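Local coordinates for protein putative ring-cleaving dioxygenase MhqO (Bacillus subtilis subsp. subtilis, PDB 3OAJ) that is a putative iron(II)-dependent extradiol ring-cleavage dioxygenase that may contribute to the degradation of aromatic compounds, at residues K97-K101 / F102-Y106; T139-G143 / E144-D148; K108-F112 / G113-V117. All blocks are in the same frame, centred on the assembly; numbering follows the deposited sequence. Where two conformers were deposited one is given.

Along the chain the order is interaction 1, interaction 3, interaction 2. Residues 97-106 end helix 92-101 and lead into strand 107-111, which pairs with strand 114-120 to form the hairpin of interaction 3 at one margin of a mixed sheet; residues 139-148 belong to the connection between strands 126-131 and 153-160. Interactions 1 and 3, their centres about 18 Å apart, touch where Y106 CB packs 3.6 Å from V117 CG1. Interactions 1 and 2, whose centres lie about 17 Å apart, are joined by a salt bridge from K101 to E144. Interactions 2 and 3 do not touch. Helix 92-101 thus contacts both hairpin and connection, away from the metal site.

Interaction 1: residues K97-K101 / F102-Y106; sequences KRLEK and FNVPY
The guanidinium of R98 has F102 CE2 over the centre of one face, 3.7 Å above its plane, whereas the ring of F102 receives R98 CG in plane at its edge. The two residues flank the end of helix 92-101, part of the first VOC (glyoxalase/dioxygenase superfamily) module, which closes in a Schellman motif spanning L99 to V104. The guanidinium and ring planes stand 71° apart, so this is a ring rim set on a guanidinium face and not a parallel stack. R98 gets there with CG anti to the backbone N (chi1 -179°) and the chain extended from CG to NE, which lays it side by side with F102, both pointing the same way.

The C-prime residue of the motif, N103, has positive phi (60°); its N donates to E100 O, while V104 N reaches back to L99 O. N103 N stands well above the E100 carbonyl plane, whereas V104 N is only moderately tilted from that of L99. One residue earlier, F102 N bonds R98 O in the helical pattern and makes a weak second bond to L99 O.

Beyond the turn the chain folds back along the helix, and L99 packs through separate branches: CD2 meets V104 CG1 at 3.9 Å, and CD1 meets Y106 CB at 4.1 Å. Both branches cross their partners at a slant. Outside the segments, L99 also touches V117 and F119, so the last turn of the helix lies against strand 114-120. The polar end of R98 is fixed by NE bonding V29 O and NH2 bonding G28 O, at the end of helix 19-29. At the turn itself, a water donates to E100 O, and the firmest closure is V104 N to L99 O at 2.8 Å.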
ATOM      1  N   LYS A  97      -0.855 -10.916  20.454  1.00 10.79           N
ATOM      2  CA  LYS A  97      -1.299 -12.288  20.776  1.00 11.34           C
ATOM      3  C   LYS A  97      -1.714 -13.047  19.502  1.00 11.79           C
ATOM      4  O   LYS A  97      -1.462 -14.253  19.374  1.00 12.43           O
ATOM      5  CB  LYS A  97      -2.423 -12.316  21.829  1.00 12.32           C
ATOM      6  CG  LYS A  97      -2.044 -11.771  23.197  1.00 15.58           C
ATOM      7  CD  LYS A  97      -0.946 -12.535  23.883  1.00 15.42           C
ATOM      8  CE  LYS A  97      -0.800 -12.042  25.325  1.00 15.79           C
ATOM      9  NZ  LYS A  97      -0.043 -13.007  26.148  1.00 16.56           N
ATOM     10  N   ARG A  98      -2.323 -12.339  18.556  1.00 11.43           N
ATOM     11  CA  ARG A  98      -2.720 -12.946  17.292  1.00 11.79           C
ATOM     12  C   ARG A  98      -1.504 -13.366  16.465  1.00 12.00           C
ATOM     13  O   ARG A  98      -1.472 -14.478  15.930  1.00 12.44           O
ATOM     14  CB  ARG A  98      -3.645 -12.013  16.517  1.00 11.80           C
ATOM     15  CG  ARG A  98      -4.136 -12.577  15.186  1.00 11.90           C
ATOM     16  CD  ARG A  98      -5.247 -11.686  14.593  1.00 12.18           C
ATOM     17  NE  ARG A  98      -5.856 -12.294  13.415  1.00 12.54           N
ATOM     18  CZ  ARG A  98      -6.811 -13.217  13.451  1.00 12.07           C
ATOM     19  NH1 ARG A  98      -7.288 -13.651  14.625  1.00 12.67           N
ATOM     20  NH2 ARG A  98      -7.290 -13.704  12.307  1.00 12.96           N
ATOM     21  N   LEU A  99      -0.506 -12.489  16.342  1.00 11.86           N
ATOM     22  CA  LEU A  99       0.740 -12.883  15.659  1.00 12.28           C
ATOM     23  C   LEU A  99       1.408 -14.104  16.295  1.00 13.15           C
ATOM     24  O   LEU A  99       1.913 -14.992  15.581  1.00 13.68           O
ATOM     25  CB  LEU A  99       1.714 -11.707  15.558  1.00 12.80           C
ATOM     26  CG  LEU A  99       1.284 -10.549  14.651  1.00 11.82           C
ATOM     27  CD1 LEU A  99       2.268  -9.411  14.789  1.00 13.66           C
ATOM     28  CD2 LEU A  99       1.104 -10.957  13.170  1.00 13.81           C
ATOM     29  N   GLU A 100       1.440 -14.126  17.612  1.00 13.87           N
ATOM     30  CA  GLU A 100       1.934 -15.299  18.344  0.50 14.49           C
ATOM     31  C   GLU A 100       1.185 -16.589  18.021  1.00 14.68           C
ATOM     32  O   GLU A 100       1.816 -17.577  17.807  1.00 14.77           O
ATOM     33  CB  GLU A 100       1.974 -15.037  19.861  0.50 15.19           C
ATOM     34  CG  GLU A 100       2.402 -16.202  20.644  0.50 17.62           C
ATOM     35  CD  GLU A 100       2.281 -16.043  22.147  0.50 16.78           C
ATOM     36  OE1 GLU A 100       1.156 -16.069  22.705  0.50 17.81           O
ATOM     37  OE2 GLU A 100       3.365 -16.019  22.750  0.50 18.47           O
ATOM     38  N   LYS A 101      -0.133 -16.508  17.997  1.00 15.00           N
ATOM     39  CA  LYS A 101      -1.012 -17.641  17.673  1.00 15.92           C
ATOM     40  C   LYS A 101      -0.679 -18.195  16.285  1.00 15.55           C
ATOM     41  O   LYS A 101      -0.729 -19.417  16.062  1.00 16.43           O
ATOM     42  CB  LYS A 101      -2.479 -17.172  17.738  1.00 17.89           C
ATOM     43  CG  LYS A 101      -3.565 -18.168  17.346  1.00 24.88           C
ATOM     44  CD  LYS A 101      -4.899 -17.427  17.274  1.00 21.48           C
ATOM     45  CE  LYS A 101      -6.018 -18.260  16.668  1.00 26.23           C
ATOM     46  NZ  LYS A 101      -7.320 -17.543  16.873  1.00 23.25           N
ATOM     47  N   PHE A 102      -0.334 -17.296  15.361  1.00 15.03           N
ATOM     48  CA  PHE A 102       0.012 -17.693  14.002  1.00 14.84           C
ATOM     49  C   PHE A 102       1.500 -17.935  13.771  1.00 14.70           C
ATOM     50  O   PHE A 102       1.920 -18.084  12.621  1.00 15.54           O
ATOM     51  CB  PHE A 102      -0.562 -16.703  12.986  1.00 15.46           C
ATOM     52  CG  PHE A 102      -2.055 -16.810  12.836  1.00 16.46           C
ATOM     53  CD1 PHE A 102      -2.631 -17.921  12.206  1.00 15.88           C
ATOM     54  CD2 PHE A 102      -2.889 -15.817  13.333  1.00 15.73           C
ATOM     55  CE1 PHE A 102      -4.007 -18.029  12.072  1.00 17.01           C
ATOM     56  CE2 PHE A 102      -4.290 -15.916  13.209  1.00 16.90           C
ATOM     57  CZ  PHE A 102      -4.842 -17.023  12.571  1.00 16.19           C
ATOM     58  N   ASN A 103       2.289 -17.970  14.853  1.00 14.63           N
ATOM     59  CA  ASN A 103       3.735 -18.234  14.777  0.50 14.95           C
ATOM     60  C   ASN A 103       4.505 -17.216  13.941  1.00 14.90           C
ATOM     61  O   ASN A 103       5.512 -17.545  13.298  1.00 15.18           O
ATOM     62  CB  ASN A 103       4.014 -19.651  14.262  0.50 15.54           C
ATOM     63  CG  ASN A 103       3.385 -20.714  15.121  0.50 15.70           C
ATOM     64  OD1 ASN A 103       3.612 -20.771  16.333  0.50 15.52           O
ATOM     65  ND2 ASN A 103       2.601 -21.584  14.496  0.50 15.85           N
ATOM     66  N   VAL A 104       4.029 -15.969  13.954  1.00 14.25           N
ATOM     67  CA  VAL A 104       4.699 -14.865  13.259  1.00 13.85           C
ATOM     68  C   VAL A 104       5.541 -14.085  14.279  1.00 14.29           C
ATOM     69  O   VAL A 104       4.993 -13.470  15.191  1.00 15.25           O
ATOM     70  CB  VAL A 104       3.665 -13.910  12.587  1.00 13.65           C
ATOM     71  CG1 VAL A 104       4.361 -12.687  11.937  1.00 13.97           C
ATOM     72  CG2 VAL A 104       2.802 -14.659  11.571  1.00 13.52           C
ATOM     73  N   PRO A 105       6.874 -14.129  14.151  1.00 14.24           N
ATOM     74  CA  PRO A 105       7.662 -13.382  15.148  1.00 14.44           C
ATOM     75  C   PRO A 105       7.491 -11.881  14.983  1.00 14.40           C
ATOM     76  O   PRO A 105       7.289 -11.397  13.866  1.00 15.60           O
ATOM     77  CB  PRO A 105       9.117 -13.772  14.833  1.00 14.86           C
ATOM     78  CG  PRO A 105       9.047 -14.862  13.775  1.00 20.14           C
ATOM     79  CD  PRO A 105       7.717 -14.764  13.118  1.00 14.99           C
ATOM     80  N   TYR A 106       7.503 -11.172  16.105  1.00 13.67           N
ATOM     81  CA  TYR A 106       7.464  -9.719  16.070  1.00 13.30           C
ATOM     82  C   TYR A 106       8.438  -9.111  17.061  1.00 13.59           C
ATOM     83  O   TYR A 106       8.887  -9.758  18.017  1.00 14.17           O
ATOM     84  CB  TYR A 106       6.049  -9.179  16.321  1.00 14.01           C
ATOM     85  CG  TYR A 106       5.550  -9.400  17.739  1.00 15.40           C
ATOM     86  CD1 TYR A 106       4.763 -10.502  18.046  1.00 14.66           C
ATOM     87  CD2 TYR A 106       5.863  -8.501  18.769  1.00 14.94           C
ATOM     88  CE1 TYR A 106       4.312 -10.722  19.362  1.00 15.97           C
ATOM     89  CE2 TYR A 106       5.404  -8.705  20.075  1.00 15.88           C
ATOM     90  CZ  TYR A 106       4.636  -9.824  20.362  1.00 14.94           C
ATOM     91  OH  TYR A 106       4.176 -10.046  21.645  1.00 17.12           O
TER
HETATM   92  O   HOH W   1       1.909 -20.295  18.616  1.00 25.57           O

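Interaction 2: residues T139-G143 / E144-D148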
ATOM      1  N   THR A 139     -14.898  -1.750   9.642  1.00 12.10           N
ATOM      2  CA  THR A 139     -16.013  -2.586  10.081  1.00 12.56           C
ATOM      3  C   THR A 139     -16.061  -3.959   9.411  1.00 12.83           C
ATOM      4  O   THR A 139     -17.027  -4.706   9.596  1.00 13.63           O
ATOM      5  CB  THR A 139     -17.350  -1.860   9.895  1.00 12.77           C
ATOM      6  OG1 THR A 139     -17.521  -1.525   8.517  1.00 13.91           O
ATOM      7  CG2 THR A 139     -17.374  -0.573  10.730  1.00 13.56           C
ATOM      8  N   TRP A 140     -15.018  -4.299   8.646  1.00 12.66           N
ATOM      9  CA  TRP A 140     -14.920  -5.644   8.078  1.00 13.02           C
ATOM     10  C   TRP A 140     -14.572  -6.642   9.172  1.00 13.38           C
ATOM     11  O   TRP A 140     -13.447  -6.663   9.695  1.00 13.15           O
ATOM     12  CB  TRP A 140     -13.884  -5.697   6.966  1.00 12.58           C
ATOM     13  CG  TRP A 140     -13.945  -6.963   6.138  1.00 12.62           C
ATOM     14  CD1 TRP A 140     -12.988  -7.950   6.071  1.00 11.96           C
ATOM     15  CD2 TRP A 140     -14.979  -7.341   5.221  1.00 12.11           C
ATOM     16  NE1 TRP A 140     -13.380  -8.920   5.178  1.00 12.13           N
ATOM     17  CE2 TRP A 140     -14.596  -8.576   4.645  1.00 12.72           C
ATOM     18  CE3 TRP A 140     -16.189  -6.749   4.817  1.00 12.74           C
ATOM     19  CZ2 TRP A 140     -15.390  -9.241   3.699  1.00 12.70           C
ATOM     20  CZ3 TRP A 140     -16.988  -7.427   3.881  1.00 12.93           C
ATOM     21  CH2 TRP A 140     -16.571  -8.652   3.331  1.00 12.86           C
ATOM     22  N   THR A 141     -15.550  -7.469   9.514  1.00 14.44           N
ATOM     23  CA  THR A 141     -15.353  -8.530  10.502  1.00 15.68           C
ATOM     24  C   THR A 141     -14.939  -9.813   9.786  1.00 17.10           C
ATOM     25  O   THR A 141     -15.610 -10.258   8.852  1.00 17.87           O
ATOM     26  CB  THR A 141     -16.618  -8.745  11.370  1.00 16.71           C
ATOM     27  OG1 THR A 141     -16.890  -7.549  12.112  1.00 20.24           O
ATOM     28  CG2 THR A 141     -16.413  -9.892  12.347  1.00 20.44           C
ATOM     29  N   PHE A 142     -13.816 -10.388  10.205  1.00 17.26           N
ATOM     30  CA  PHE A 142     -13.285 -11.587   9.566  1.00 18.18           C
ATOM     31  C   PHE A 142     -12.534 -12.387  10.607  1.00 19.45           C
ATOM     32  O   PHE A 142     -11.538 -11.919  11.164  1.00 20.18           O
ATOM     33  CB  PHE A 142     -12.373 -11.218   8.390  1.00 18.75           C
ATOM     34  CG  PHE A 142     -12.104 -12.355   7.434  1.00 19.39           C
ATOM     35  CD1 PHE A 142     -13.061 -12.745   6.501  1.00 19.19           C
ATOM     36  CD2 PHE A 142     -10.875 -13.009   7.444  1.00 19.31           C
ATOM     37  CE1 PHE A 142     -12.807 -13.785   5.604  1.00 19.55           C
ATOM     38  CE2 PHE A 142     -10.612 -14.060   6.552  1.00 19.65           C
ATOM     39  CZ  PHE A 142     -11.582 -14.442   5.630  1.00 19.23           C
ATOM     40  N   GLY A 143     -13.028 -13.589  10.883  1.00 19.94           N
ATOM     41  CA  GLY A 143     -12.502 -14.386  11.987  1.00 20.23           C
ATOM     42  C   GLY A 143     -12.721 -13.662  13.305  1.00 20.15           C
ATOM     43  O   GLY A 143     -13.824 -13.183  13.585  1.00 20.99           O
ATOM     44  N   GLU A 144     -11.664 -13.573  14.108  1.00 19.49           N
ATOM     45  CA  GLU A 144     -11.718 -12.882  15.396  1.00 19.09           C
ATOM     46  C   GLU A 144     -11.498 -11.370  15.264  1.00 18.01           C
ATOM     47  O   GLU A 144     -11.560 -10.642  16.254  1.00 18.40           O
ATOM     48  CB  GLU A 144     -10.683 -13.473  16.369  1.00 19.62           C
ATOM     49  CG  GLU A 144     -11.045 -14.859  16.922  1.00 23.52           C
ATOM     50  CD  GLU A 144     -10.012 -15.408  17.904  1.00 21.28           C
ATOM     51  OE1 GLU A 144      -9.207 -14.621  18.458  1.00 23.40           O
ATOM     52  OE2 GLU A 144     -10.018 -16.639  18.137  1.00 24.57           O
ATOM     53  N   VAL A 145     -11.254 -10.890  14.049  1.00 16.80           N
ATOM     54  CA  VAL A 145     -10.956  -9.458  13.865  1.00 15.78           C
ATOM     55  C   VAL A 145     -12.270  -8.671  13.820  1.00 15.71           C
ATOM     56  O   VAL A 145     -13.091  -8.867  12.920  1.00 16.51           O
ATOM     57  CB  VAL A 145     -10.084  -9.186  12.606  1.00 15.42           C
ATOM     58  CG1 VAL A 145      -9.675  -7.705  12.524  1.00 15.84           C
ATOM     59  CG2 VAL A 145      -8.832 -10.056  12.623  1.00 15.64           C
ATOM     60  N   THR A 146     -12.449  -7.787  14.798  1.00 14.57           N
ATOM     61  CA  THR A 146     -13.678  -7.024  15.000  1.00 14.06           C
ATOM     62  C   THR A 146     -13.355  -5.518  14.970  1.00 13.10           C
ATOM     63  O   THR A 146     -12.203  -5.135  15.090  1.00 12.65           O
ATOM     64  CB  THR A 146     -14.336  -7.406  16.344  1.00 14.44           C
ATOM     65  OG1 THR A 146     -13.353  -7.337  17.369  1.00 13.80           O
ATOM     66  CG2 THR A 146     -14.869  -8.835  16.321  1.00 14.91           C
ATOM     67  N   PRO A 147     -14.374  -4.653  14.807  1.00 13.04           N
ATOM     68  CA  PRO A 147     -14.089  -3.230  14.563  1.00 12.82           C
ATOM     69  C   PRO A 147     -13.282  -2.534  15.659  1.00 12.08           C
ATOM     70  O   PRO A 147     -12.595  -1.542  15.381  1.00 12.55           O
ATOM     71  CB  PRO A 147     -15.490  -2.612  14.414  1.00 13.19           C
ATOM     72  CG  PRO A 147     -16.332  -3.743  13.938  1.00 12.81           C
ATOM     73  CD  PRO A 147     -15.807  -4.961  14.648  1.00 13.48           C
ATOM     74  N   ASP A 148     -13.329  -3.067  16.880  1.00 12.10           N
ATOM     75  CA  ASP A 148     -12.630  -2.460  18.003  1.00 12.60           C
ATOM     76  C   ASP A 148     -11.121  -2.679  17.927  1.00 11.26           C
ATOM     77  O   ASP A 148     -10.358  -1.988  18.596  1.00 10.18           O
ATOM     78  CB  ASP A 148     -13.234  -2.919  19.354  1.00 14.14           C
ATOM     79  CG  ASP A 148     -13.172  -4.423  19.550  1.00 16.58           C
ATOM     80  OD1 ASP A 148     -13.002  -5.158  18.565  1.00 17.05           O
ATOM     81  OD2 ASP A 148     -13.306  -4.892  20.700  1.00 16.07           O
TER
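F142 and V145 clasp each other through two backbone hydrogen bonds, forming a single antiparallel hydrogen-bonded bridge closed by a type II' beta turn. The result is a short beta hairpin in the connection between strands 126-131 and 153-160. F142 N donates to V145 O at 3.2 Å, with the donor in the carbonyl plane. The return bond, V145 N to F142 O at 3.1 Å, comes from a different direction: its donor lies 48° out of the carbonyl plane and so does not follow a lone pair. G143 occupies the first inner position of the turn with the positive phi (62°) that a type II' turn requires there, and E144 takes the second.

Further along, the two arms run nearly antiparallel, their end-to-end directions 175° apart, but side chains and a CA-H...O contact replace regular strand pairing. T141 CA approaches V145 O at 3.3 Å, and T141 CG2 lies 3.5 Å from the same oxygen, so V145 O takes the F142 N-H and also has T141 beside it. On the other branch, T141 OG1 rests 3.8 Å from P147 CD, and P147 CG reaches T139 CA at 4.0 Å.

The next shell holds this hairpin in place. G143 N bonds the carboxylate of E311 near the C-terminal end of the model, and F142 packs on V309 and E311. E144 OE2 forms a salt bridge with K101 NZ, and V145 packs against F94, W95 and R98, so helix 92-101 backs the second arm; T139 N is held by E54. Within the 144-148 arm, T146 OG1 donates to D148 OD1 over a short 2.5 Å, meeting the oxygen nearly along its C-O axis.

Interaction 3: residues K108-F112 / G113-V117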
ATOM      1  N   LYS A 108       9.266  -5.168  19.122  1.00 12.15           N
ATOM      2  CA  LYS A 108       8.660  -3.906  19.530  1.00 12.00           C
ATOM      3  C   LYS A 108       9.716  -2.804  19.471  1.00 11.57           C
ATOM      4  O   LYS A 108      10.808  -2.944  20.041  1.00 11.73           O
ATOM      5  CB  LYS A 108       8.145  -3.982  20.965  1.00 13.32           C
ATOM      6  CG  LYS A 108       7.121  -5.064  21.279  1.00 15.36           C
ATOM      7  CD  LYS A 108       6.502  -4.829  22.682  1.00 15.73           C
ATOM      8  CE  LYS A 108       7.566  -4.738  23.796  1.00 16.41           C
ATOM      9  NZ  LYS A 108       6.919  -4.782  25.142  1.00 16.45           N
ATOM     10  N   ILE A 109       9.394  -1.716  18.788  1.00 11.28           N
ATOM     11  CA  ILE A 109      10.295  -0.556  18.729  1.00 12.32           C
ATOM     12  C   ILE A 109       9.513   0.701  19.052  1.00 13.40           C
ATOM     13  O   ILE A 109       8.292   0.730  18.929  1.00 13.40           O
ATOM     14  CB  ILE A 109      11.010  -0.430  17.347  1.00 14.03           C
ATOM     15  CG1 ILE A 109      10.031  -0.027  16.232  1.00 14.94           C
ATOM     16  CG2 ILE A 109      11.753  -1.708  16.983  1.00 15.67           C
ATOM     17  CD1 ILE A 109      10.009   1.473  15.943  1.00 17.76           C
ATOM     18  N   GLU A 110      10.227   1.739  19.469  1.00 14.52           N
ATOM     19  CA  GLU A 110       9.603   3.027  19.743  1.00 15.92           C
ATOM     20  C   GLU A 110      10.256   4.085  18.886  1.00 15.18           C
ATOM     21  O   GLU A 110      11.473   4.094  18.754  1.00 15.53           O
ATOM     22  CB  GLU A 110       9.760   3.404  21.228  1.00 18.86           C
ATOM     23  CG  GLU A 110       9.122   4.755  21.587  1.00 26.70           C
ATOM     24  CD  GLU A 110       8.856   4.942  23.072  1.00 23.11           C
ATOM     25  OE1 GLU A 110       9.197   4.044  23.869  1.00 28.16           O
ATOM     26  OE2 GLU A 110       8.282   5.996  23.436  1.00 28.39           O
ATOM     27  N   ARG A 111       9.444   4.952  18.288  1.00 13.89           N
ATOM     28  CA  ARG A 111       9.970   6.212  17.740  1.00 14.12           C
ATOM     29  C   ARG A 111       8.904   7.289  17.793  1.00 14.05           C
ATOM     30  O   ARG A 111       7.717   6.998  17.714  1.00 14.62           O
ATOM     31  CB  ARG A 111      10.527   6.040  16.320  1.00 14.78           C
ATOM     32  CG  ARG A 111       9.502   5.687  15.267  1.00 14.50           C
ATOM     33  CD  ARG A 111      10.158   5.463  13.901  1.00 14.39           C
ATOM     34  NE  ARG A 111       9.157   5.318  12.851  1.00 14.01           N
ATOM     35  CZ  ARG A 111       8.500   4.198  12.557  1.00 13.45           C
ATOM     36  NH1 ARG A 111       8.722   3.049  13.202  1.00 13.56           N
ATOM     37  NH2 ARG A 111       7.611   4.238  11.578  1.00 13.12           N
ATOM     38  N   PHE A 112       9.343   8.539  17.917  1.00 14.53           N
ATOM     39  CA  PHE A 112       8.434   9.681  18.027  1.00 15.28           C
ATOM     40  C   PHE A 112       7.333   9.480  19.078  1.00 16.26           C
ATOM     41  O   PHE A 112       6.195   9.905  18.885  1.00 17.43           O
ATOM     42  CB  PHE A 112       7.835  10.050  16.657  1.00 15.01           C
ATOM     43  CG  PHE A 112       8.851  10.531  15.644  1.00 13.57           C
ATOM     44  CD1 PHE A 112       9.276  11.867  15.625  1.00 15.19           C
ATOM     45  CD2 PHE A 112       9.367   9.655  14.699  1.00 15.06           C
ATOM     46  CE1 PHE A 112      10.203  12.312  14.676  1.00 13.92           C
ATOM     47  CE2 PHE A 112      10.293  10.080  13.752  1.00 13.91           C
ATOM     48  CZ  PHE A 112      10.721  11.421  13.746  1.00 14.82           C
ATOM     49  N   GLY A 113       7.690   8.832  20.189  1.00 16.43           N
ATOM     50  CA  GLY A 113       6.777   8.634  21.314  1.00 17.09           C
ATOM     51  C   GLY A 113       5.724   7.568  21.069  1.00 17.16           C
ATOM     52  O   GLY A 113       4.815   7.390  21.885  1.00 18.47           O
ATOM     53  N   GLU A 114       5.836   6.862  19.945  1.00 16.08           N
ATOM     54  CA  GLU A 114       4.880   5.804  19.622  1.00 15.18           C
ATOM     55  C   GLU A 114       5.521   4.435  19.648  1.00 14.69           C
ATOM     56  O   GLU A 114       6.681   4.260  19.264  1.00 14.15           O
ATOM     57  CB  GLU A 114       4.241   6.027  18.244  1.00 15.20           C
ATOM     58  CG  GLU A 114       3.426   7.309  18.117  1.00 16.36           C
ATOM     59  CD  GLU A 114       2.798   7.467  16.746  1.00 15.31           C
ATOM     60  OE1 GLU A 114       3.526   7.384  15.739  1.00 16.83           O
ATOM     61  OE2 GLU A 114       1.578   7.694  16.672  1.00 17.05           O
ATOM     62  N   GLN A 115       4.735   3.452  20.068  1.00 14.49           N
ATOM     63  CA  GLN A 115       5.192   2.073  20.076  1.00 15.40           C
ATOM     64  C   GLN A 115       4.706   1.316  18.840  1.00 13.50           C
ATOM     65  O   GLN A 115       3.544   1.431  18.433  1.00 13.88           O
ATOM     66  CB  GLN A 115       4.757   1.361  21.362  1.00 17.98           C
ATOM     67  CG  GLN A 115       5.538   1.819  22.617  1.00 26.52           C
ATOM     68  CD  GLN A 115       5.068   1.144  23.914  1.00 22.56           C
ATOM     69  OE1 GLN A 115       4.155   0.304  23.906  1.00 28.34           O
ATOM     70  NE2 GLN A 115       5.682   1.522  25.035  1.00 28.05           N
ATOM     71  N   TYR A 116       5.628   0.573  18.226  1.00 11.65           N
ATOM     72  CA  TYR A 116       5.351  -0.182  16.998  1.00 11.85           C
ATOM     73  C   TYR A 116       5.616  -1.655  17.191  1.00 12.24           C
ATOM     74  O   TYR A 116       6.575  -2.030  17.865  1.00 13.04           O
ATOM     75  CB  TYR A 116       6.222   0.304  15.841  1.00 12.47           C
ATOM     76  CG  TYR A 116       5.916   1.709  15.393  1.00 13.38           C
ATOM     77  CD1 TYR A 116       6.447   2.808  16.074  1.00 12.75           C
ATOM     78  CD2 TYR A 116       5.087   1.945  14.294  1.00 12.42           C
ATOM     79  CE1 TYR A 116       6.171   4.099  15.668  1.00 15.07           C
ATOM     80  CE2 TYR A 116       4.788   3.249  13.882  1.00 14.62           C
ATOM     81  CZ  TYR A 116       5.335   4.313  14.582  1.00 13.83           C
ATOM     82  OH  TYR A 116       5.046   5.603  14.185  1.00 16.89           O
ATOM     83  N   VAL A 117       4.766  -2.482  16.595  1.00 12.21           N
ATOM     84  CA  VAL A 117       5.031  -3.907  16.454  1.00 12.36           C
ATOM     85  C   VAL A 117       5.557  -4.113  15.033  1.00 11.46           C
ATOM     86  O   VAL A 117       4.865  -3.775  14.058  1.00 11.18           O
ATOM     87  CB  VAL A 117       3.747  -4.743  16.680  1.00 13.86           C
ATOM     88  CG1 VAL A 117       3.988  -6.238  16.418  1.00 16.55           C
ATOM     89  CG2 VAL A 117       3.239  -4.544  18.101  1.00 17.52           C
TER
HETATM   90  O   HOH W   2       5.733  -2.267  25.599  1.00 23.16           O
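R111 and Y116 form a cation-pi stack across the hairpin: the guanidinium lies flat on one face of the tyrosine ring, planes 14° apart, with CZ 3.9 Å from the ring centroid and 18° off its normal. R111 NH1 sits over the middle of the ring. R111 CG occupies the cramped position between its backbone N and carbonyl carbon (chi1 66°); from there the extended chain carries the guanidinium over Y116. R111 NH2 makes salt bridges to D200 and E128, which fix its rotation and probably balance its charge. Y116 OH takes part in a hydrogen bond with R188 NH2 and donates a weak one to E114 OE1; E114 is itself paired with R132 and R188.

The backbone is a beta hairpin with a two-residue type I' turn, R111 to E114, both inner residues, F112 and G113, having positive phi. Hydrogen-bonded pairs I109-Y116 and R111-E114 each carry two bonds. Y116 N meets I109 O at 2.8 Å, nearly straight onto the carbonyl, whereas E114 N approaches R111 O from above the carbonyl plane at 2.9 Å.

On the face shared with R111, I109 CD1 lies 3.8 Å from Y116 CD1 and also reaches the guanidinium edge in plane. On the face of K108, E110 and Q115, E110 CG runs close to E114 O at 3.4 Å, and a water accepts from K108 NZ and donates weakly to Q115 OE1. Strand 107-111 is an outermost strand of its mixed sheet within the chain; strand 114-120 pairs next with 126-131, F112 and R111 touch strand 186-190, and V117 packs on helix 92-101 through M92, E96 and L99.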